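Local coordinates for protein CghA (PDB 6KBC) that belongs to the fungal Diels-Alderase family, with two calycin-like beta domains, and holds the ligand WK1 in a pocket to which both contribute, at residues A[82-94]-A[344-356]. Numbering follows the deposited sequence.
Sequences NAAWSDGTVWSQH and RHHQAWWAKPTSR. With WK1 ((2S)-3-[(2S,4E)-4-[[(1R,2S,4aR,6S,8R,8aS)-2-[(E)-but-2-en-2-yl]-6,8-dimethyl-1,2,4a,5,6,7,8,8a-octahydronaphthalen-1-yl]-oxidanyl-methylidene]-3,5-bis(oxidanylidene)pyrrolidin-2-yl]-2-methyl-2-oxidanyl-propanoic acid), chain B.
The hairpin 82-85/90-94 of the N-terminal domain lies across strand 348-353 of the C-terminal domain, with strands 90-94 and 348-353 inclined at 39° and their axes 7.1 Å apart. Trp349 makes the largest contribution to the contact. Its CG stands anti to the backbone N (chi1 -173°), which carries the indole in against the hairpin: Ala84 CB sits over one face as a CH-pi contact, 3.7 Å from the five-membered ring centroid, while Trp350 CZ3 covers the opposite face, and Asn82 O meets the ring at its edge, in plane. Val90 leans its CG1 on the backbone at Trp349 O, 3.4 Å away. Toward the hairpin turn, the extended Gln347 offers NE2 to Trp85 O (2.9 Å), from above the carbonyl plane. Gly88 N reaches the same oxygen from the other face, so the type I turn closing the hairpin is tied to the second domain. One water joins Gly88 O, Gln347 NE2 and Ala348 O; another links Ser92 OG to Trp349 O. At the other end, Asn82 crosses Trp350 at about a right angle, its amide plane tilted 32° from the ring with ND2 over one face near the rim. Ser92 OG holds Asn82 OD1 (2.5 Å), leaving ND2 to donate to WK1 O1 (2.9 Å). WK1 C18 packs over that same face, and Trp350 NE1 is hydrogen-bonded to Asn364 OD1. His94 NE2 (2.6 Å) and Lys352 NZ (2.5 Å) both donate to WK1 O, and Lys352 NZ also to WK1 O2. The ligand's carboxylate is thus gripped from both domains, making WK1 a bridge between them.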
loop_
_atom_site.group_PDB
_atom_site.type_symbol
_atom_site.label_atom_id
_atom_site.label_comp_id
_atom_site.label_asym_id
_atom_site.label_seq_id
_atom_site.Cartn_x
_atom_site.Cartn_y
_atom_site.Cartn_z
ATOM N N ASN A 82 2.656 -11.255 0.259
ATOM C CA ASN A 82 1.579 -11.898 -0.478
ATOM C C ASN A 82 1.980 -12.013 -1.938
ATOM O O ASN A 82 2.527 -11.070 -2.512
ATOM C CB ASN A 82 0.275 -11.112 -0.358
ATOM C CG ASN A 82 -0.290 -11.161 1.039
ATOM O OD1 ASN A 82 -0.967 -12.117 1.397
ATOM N ND2 ASN A 82 0.019 -10.150 1.852
ATOM N N ALA A 83 1.661 -13.153 -2.543
ATOM C CA ALA A 83 2.020 -13.404 -3.929
ATOM C C ALA A 83 0.883 -14.152 -4.601
ATOM O O ALA A 83 0.232 -14.991 -3.969
ATOM C CB ALA A 83 3.324 -14.218 -4.028
ATOM N N ALA A 84 0.642 -13.839 -5.873
ATOM C CA ALA A 84 -0.432 -14.458 -6.635
ATOM C C ALA A 84 0.066 -14.793 -8.032
ATOM O O ALA A 84 0.844 -14.035 -8.617
ATOM C CB ALA A 84 -1.662 -13.542 -6.728
ATOM N N TRP A 85 -0.394 -15.923 -8.564
ATOM C CA TRP A 85 -0.106 -16.339 -9.932
ATOM C C TRP A 85 -1.422 -16.523 -10.673
ATOM O O TRP A 85 -2.412 -16.960 -10.089
ATOM C CB TRP A 85 0.651 -17.675 -9.986
ATOM C CG TRP A 85 2.069 -17.676 -9.511
ATOM C CD1 TRP A 85 3.199 -17.734 -10.293
ATOM C CD2 TRP A 85 2.525 -17.651 -8.149
ATOM N NE1 TRP A 85 4.318 -17.735 -9.498
ATOM C CE2 TRP A 85 3.935 -17.701 -8.181
ATOM C CE3 TRP A 85 1.879 -17.593 -6.908
ATOM C CZ2 TRP A 85 4.707 -17.685 -7.022
ATOM C CZ3 TRP A 85 2.644 -17.575 -5.759
ATOM C CH2 TRP A 85 4.051 -17.619 -5.821
ATOM N N SER A 86 -1.406 -16.242 -11.977
ATOM C CA SER A 86 -2.625 -16.353 -12.775
ATOM C C SER A 86 -3.214 -17.760 -12.741
ATOM O O SER A 86 -4.413 -17.925 -12.986
ATOM C CB SER A 86 -2.349 -15.950 -14.227
ATOM O OG SER A 86 -1.297 -16.728 -14.774
ATOM N N ASP A 87 -2.405 -18.783 -12.452
ATOM C CA ASP A 87 -2.941 -20.141 -12.417
ATOM C C ASP A 87 -3.736 -20.441 -11.151
ATOM O O ASP A 87 -4.216 -21.570 -10.998
ATOM C CB ASP A 87 -1.822 -21.177 -12.595
ATOM C CG ASP A 87 -0.891 -21.294 -11.384
ATOM O OD1 ASP A 87 -1.067 -20.594 -10.365
ATOM O OD2 ASP A 87 0.049 -22.116 -11.458
ATOM N N GLY A 88 -3.901 -19.462 -10.254
ATOM C CA GLY A 88 -4.659 -19.635 -9.035
ATOM C C GLY A 88 -3.811 -19.752 -7.788
ATOM O O GLY A 88 -4.328 -19.563 -6.683
ATOM N N THR A 89 -2.518 -20.035 -7.933
ATOM C CA THR A 89 -1.668 -20.146 -6.760
ATOM C C THR A 89 -1.587 -18.812 -6.034
ATOM O O THR A 89 -1.423 -17.758 -6.651
ATOM C CB THR A 89 -0.259 -20.597 -7.132
ATOM O OG1 THR A 89 -0.325 -21.723 -8.009
ATOM C CG2 THR A 89 0.496 -20.982 -5.880
ATOM N N VAL A 90 -1.717 -18.861 -4.714
ATOM C CA VAL A 90 -1.445 -17.705 -3.880
ATOM C C VAL A 90 -0.525 -18.160 -2.760
ATOM O O VAL A 90 -0.511 -19.332 -2.371
ATOM C CB VAL A 90 -2.734 -17.060 -3.323
ATOM C CG1 VAL A 90 -3.623 -16.579 -4.477
ATOM C CG2 VAL A 90 -3.467 -18.046 -2.429
ATOM N N TRP A 91 0.255 -17.220 -2.248
ATOM C CA TRP A 91 1.265 -17.509 -1.246
ATOM C C TRP A 91 1.322 -16.322 -0.306
ATOM O O TRP A 91 1.579 -15.194 -0.743
ATOM C CB TRP A 91 2.623 -17.747 -1.907
ATOM C CG TRP A 91 3.694 -18.284 -1.015
ATOM C CD1 TRP A 91 4.077 -19.592 -0.882
ATOM C CD2 TRP A 91 4.557 -17.523 -0.157
ATOM N NE1 TRP A 91 5.118 -19.689 0.014
ATOM C CE2 TRP A 91 5.436 -18.434 0.465
ATOM C CE3 TRP A 91 4.671 -16.161 0.145
ATOM C CZ2 TRP A 91 6.413 -18.026 1.378
ATOM C CZ3 TRP A 91 5.646 -15.756 1.045
ATOM C CH2 TRP A 91 6.506 -16.687 1.651
ATOM N N SER A 92 1.075 -16.576 0.973
ATOM C CA SER A 92 1.018 -15.526 1.976
ATOM C C SER A 92 1.731 -16.024 3.213
ATOM O O SER A 92 1.343 -17.046 3.783
ATOM C CB SER A 92 -0.433 -15.144 2.313
ATOM O OG SER A 92 -1.106 -14.617 1.175
ATOM N N GLN A 93 2.762 -15.305 3.625
ATOM C CA GLN A 93 3.435 -15.628 4.869
ATOM C C GLN A 93 3.980 -14.348 5.471
ATOM O O GLN A 93 4.279 -13.385 4.758
ATOM C CB GLN A 93 4.575 -16.630 4.661
ATOM C CG GLN A 93 4.141 -18.058 4.426
ATOM C CD GLN A 93 5.320 -19.005 4.439
ATOM O OE1 GLN A 93 6.346 -18.717 5.061
ATOM N NE2 GLN A 93 5.189 -20.135 3.750
ATOM N N HIS A 94 4.090 -14.351 6.791
ATOM C CA HIS A 94 4.841 -13.348 7.524
ATOM C C HIS A 94 6.210 -13.907 7.855
ATOM O O HIS A 94 6.332 -15.058 8.281
ATOM C CB HIS A 94 4.130 -12.960 8.817
ATOM C CG HIS A 94 2.810 -12.290 8.605
ATOM N ND1 HIS A 94 1.979 -11.938 9.647
ATOM C CD2 HIS A 94 2.185 -11.892 7.472
ATOM C CE1 HIS A 94 0.893 -11.361 9.163
ATOM N NE2 HIS A 94 0.997 -11.315 7.846
ATOM N N ARG A 344 -12.736 -4.491 -10.949
ATOM C CA ARG A 344 -13.567 -5.644 -10.632
ATOM C C ARG A 344 -12.690 -6.806 -10.217
ATOM O O ARG A 344 -11.663 -7.076 -10.848
ATOM C CB ARG A 344 -14.486 -6.009 -11.803
ATOM C CG ARG A 344 -15.467 -4.876 -12.054
ATOM C CD ARG A 344 -16.389 -5.128 -13.237
ATOM N NE ARG A 344 -17.333 -4.024 -13.363
ATOM C CZ ARG A 344 -18.487 -3.956 -12.706
ATOM N NH1 ARG A 344 -18.843 -4.933 -11.869
ATOM N NH2 ARG A 344 -19.283 -2.905 -12.880
ATOM N N HIS A 345 -13.102 -7.476 -9.136
ATOM C CA HIS A 345 -12.348 -8.580 -8.559
ATOM C C HIS A 345 -12.170 -9.694 -9.578
ATOM O O HIS A 345 -13.151 -10.332 -9.982
ATOM C CB HIS A 345 -13.066 -9.130 -7.331
ATOM C CG HIS A 345 -13.210 -8.129 -6.222
ATOM N ND1 HIS A 345 -14.215 -8.204 -5.281
ATOM C CD2 HIS A 345 -12.467 -7.043 -5.902
ATOM C CE1 HIS A 345 -14.092 -7.198 -4.432
ATOM N NE2 HIS A 345 -13.030 -6.486 -4.777
ATOM N N HIS A 346 -10.924 -9.936 -9.976
ATOM C CA HIS A 346 -10.600 -10.953 -10.959
ATOM C C HIS A 346 -10.029 -12.209 -10.328
ATOM O O HIS A 346 -10.405 -13.315 -10.712
ATOM C CB HIS A 346 -9.609 -10.400 -11.992
ATOM C CG HIS A 346 -9.213 -11.408 -13.021
ATOM N ND1 HIS A 346 -10.029 -11.746 -14.079
ATOM C CD2 HIS A 346 -8.105 -12.182 -13.134
ATOM C CE1 HIS A 346 -9.437 -12.679 -14.804
ATOM N NE2 HIS A 346 -8.266 -12.957 -14.255
ATOM N N GLN A 347 -9.148 -12.064 -9.350
ATOM C CA GLN A 347 -8.550 -13.209 -8.689
ATOM C C GLN A 347 -8.509 -12.931 -7.206
ATOM O O GLN A 347 -8.023 -11.876 -6.791
ATOM C CB GLN A 347 -7.120 -13.501 -9.197
ATOM C CG GLN A 347 -6.521 -14.728 -8.525
ATOM C CD GLN A 347 -5.084 -15.017 -8.950
ATOM O OE1 GLN A 347 -4.534 -14.371 -9.852
ATOM N NE2 GLN A 347 -4.467 -15.988 -8.283
ATOM N N ALA A 348 -8.992 -13.889 -6.424
ATOM C CA ALA A 348 -8.918 -13.808 -4.972
ATOM C C ALA A 348 -7.484 -14.060 -4.536
ATOM O O ALA A 348 -6.953 -15.156 -4.722
ATOM C CB ALA A 348 -9.855 -14.830 -4.337
ATOM N N TRP A 349 -6.860 -13.051 -3.950
ATOM C CA TRP A 349 -5.444 -13.111 -3.629
ATOM C C TRP A 349 -5.224 -13.562 -2.189
ATOM O O TRP A 349 -4.542 -14.561 -1.934
ATOM C CB TRP A 349 -4.850 -11.727 -3.889
ATOM C CG TRP A 349 -3.359 -11.613 -3.768
ATOM C CD1 TRP A 349 -2.480 -12.555 -3.310
ATOM C CD2 TRP A 349 -2.586 -10.460 -4.087
ATOM N NE1 TRP A 349 -1.191 -12.056 -3.347
ATOM C CE2 TRP A 349 -1.232 -10.769 -3.816
ATOM C CE3 TRP A 349 -2.902 -9.191 -4.581
ATOM C CZ2 TRP A 349 -0.205 -9.857 -4.021
ATOM C CZ3 TRP A 349 -1.872 -8.279 -4.782
ATOM C CH2 TRP A 349 -0.546 -8.617 -4.496
ATOM N N TRP A 350 -5.788 -12.825 -1.237
ATOM C CA TRP A 350 -5.792 -13.234 0.155
ATOM C C TRP A 350 -7.156 -12.904 0.736
ATOM O O TRP A 350 -7.911 -12.104 0.182
ATOM C CB TRP A 350 -4.652 -12.573 0.956
ATOM C CG TRP A 350 -4.831 -11.108 1.246
ATOM C CD1 TRP A 350 -5.599 -10.542 2.235
ATOM C CD2 TRP A 350 -4.195 -10.027 0.564
ATOM N NE1 TRP A 350 -5.482 -9.171 2.196
ATOM C CE2 TRP A 350 -4.633 -8.829 1.177
ATOM C CE3 TRP A 350 -3.296 -9.952 -0.509
ATOM C CZ2 TRP A 350 -4.211 -7.578 0.749
ATOM C CZ3 TRP A 350 -2.875 -8.699 -0.934
ATOM C CH2 TRP A 350 -3.335 -7.528 -0.304
ATOM N N ALA A 351 -7.477 -13.564 1.839
ATOM C CA ALA A 351 -8.742 -13.331 2.531
ATOM C C ALA A 351 -8.568 -13.845 3.942
ATOM O O ALA A 351 -8.324 -15.042 4.132
ATOM C CB ALA A 351 -9.903 -14.038 1.836
ATOM N N LYS A 352 -8.647 -12.954 4.919
ATOM C CA LYS A 352 -8.529 -13.382 6.297
ATOM C C LYS A 352 -9.483 -12.579 7.167
ATOM O O LYS A 352 -9.750 -11.401 6.887
ATOM C CB LYS A 352 -7.090 -13.233 6.805
ATOM C CG LYS A 352 -6.588 -11.823 6.855
ATOM C CD LYS A 352 -5.156 -11.795 7.399
ATOM C CE LYS A 352 -4.647 -10.370 7.467
ATOM N NZ LYS A 352 -3.252 -10.271 7.993
ATOM N N PRO A 353 -10.021 -13.194 8.221
ATOM C CA PRO A 353 -10.933 -12.474 9.121
ATOM C C PRO A 353 -10.213 -11.382 9.888
ATOM O O PRO A 353 -9.042 -11.519 10.248
ATOM C CB PRO A 353 -11.432 -13.569 10.078
ATOM C CG PRO A 353 -11.162 -14.865 9.387
ATOM C CD PRO A 353 -9.913 -14.624 8.563
ATOM N N THR A 354 -10.923 -10.282 10.144
ATOM C CA THR A 354 -10.434 -9.257 11.058
ATOM C C THR A 354 -11.306 -9.175 12.307
ATOM O O THR A 354 -11.221 -8.201 13.055
ATOM C CB THR A 354 -10.382 -7.884 10.392
ATOM O OG1 THR A 354 -11.682 -7.559 9.893
ATOM C CG2 THR A 354 -9.336 -7.847 9.234
ATOM N N SER A 355 -12.176 -10.150 12.498
ATOM C CA SER A 355 -13.005 -10.264 13.686
ATOM C C SER A 355 -13.440 -11.710 13.781
ATOM O O SER A 355 -13.257 -12.492 12.846
ATOM C CB SER A 355 -14.224 -9.346 13.606
ATOM O OG SER A 355 -15.123 -9.861 12.640
ATOM N N ARG A 356 -14.051 -12.057 14.912
ATOM C CA ARG A 356 -14.747 -13.325 15.003
ATOM C C ARG A 356 -15.870 -13.382 13.963
ATOM O O ARG A 356 -16.449 -12.351 13.603
ATOM C CB ARG A 356 -15.299 -13.506 16.420
ATOM C CG ARG A 356 -14.253 -13.215 17.512
ATOM C CD ARG A 356 -14.885 -12.932 18.880
ATOM N NE ARG A 356 -15.396 -14.167 19.454
ATOM C CZ ARG A 356 -16.173 -14.236 20.532
ATOM N NH1 ARG A 356 -16.514 -13.132 21.191
ATOM N NH2 ARG A 356 -16.599 -15.421 20.956
HETATM O O WK1 B . -1.094 -10.413 6.661
HETATM C C17 WK1 B . -0.985 -9.922 5.566
HETATM O O1 WK1 B . -0.322 -10.423 4.703
HETATM C C19 WK1 B . -1.688 -8.668 5.242
HETATM O O2 WK1 B . -2.533 -8.250 6.260
HETATM C C18 WK1 B . -2.569 -8.900 4.054
HETATM C C20 WK1 B . -0.573 -7.678 5.052
HETATM C C22 WK1 B . -1.047 -6.470 4.352
HETATM N N WK1 B . -0.061 -5.493 3.930
HETATM C C21 WK1 B . -0.479 -4.273 4.249
HETATM O O5 WK1 B . 0.211 -3.195 3.959
HETATM C C23 WK1 B . -2.031 -5.647 5.019
HETATM O O4 WK1 B . -3.131 -6.082 5.598
HETATM C C24 WK1 B . -1.759 -4.252 4.975
HETATM C C16 WK1 B . -2.574 -3.171 5.520
HETATM O O3 WK1 B . -3.668 -3.489 6.096
HETATM C C9 WK1 B . -2.208 -1.766 5.283
HETATM C C8 WK1 B . -2.842 -1.548 3.880
HETATM C C12 WK1 B . -2.758 -2.656 2.851
HETATM C C13 WK1 B . -1.822 -2.702 1.930
HETATM C C90 WK1 B . -1.762 -3.811 0.936
HETATM C C14 WK1 B . -3.763 -3.752 2.861
HETATM C C7 WK1 B . -4.299 -1.208 3.973
HETATM C C6 WK1 B . -4.669 -0.224 4.749
HETATM C C3 WK1 B . -3.649 0.304 5.707
HETATM C C4 WK1 B . -2.764 -0.775 6.296
HETATM C C5 WK1 B . -1.616 -0.072 6.994
HETATM C C11 WK1 B . -0.799 -1.061 7.764
HETATM C C2 WK1 B . -4.148 1.264 6.755
HETATM C C1 WK1 B . -2.940 2.035 7.184
HETATM C C10 WK1 B . -3.216 3.204 8.070
HETATM C C WK1 B . -2.029 1.079 7.891
HETATM O O HOH W 1 -6.414 -17.471 -6.632
HETATM O O HOH W 2 -3.427 -15.879 0.381
#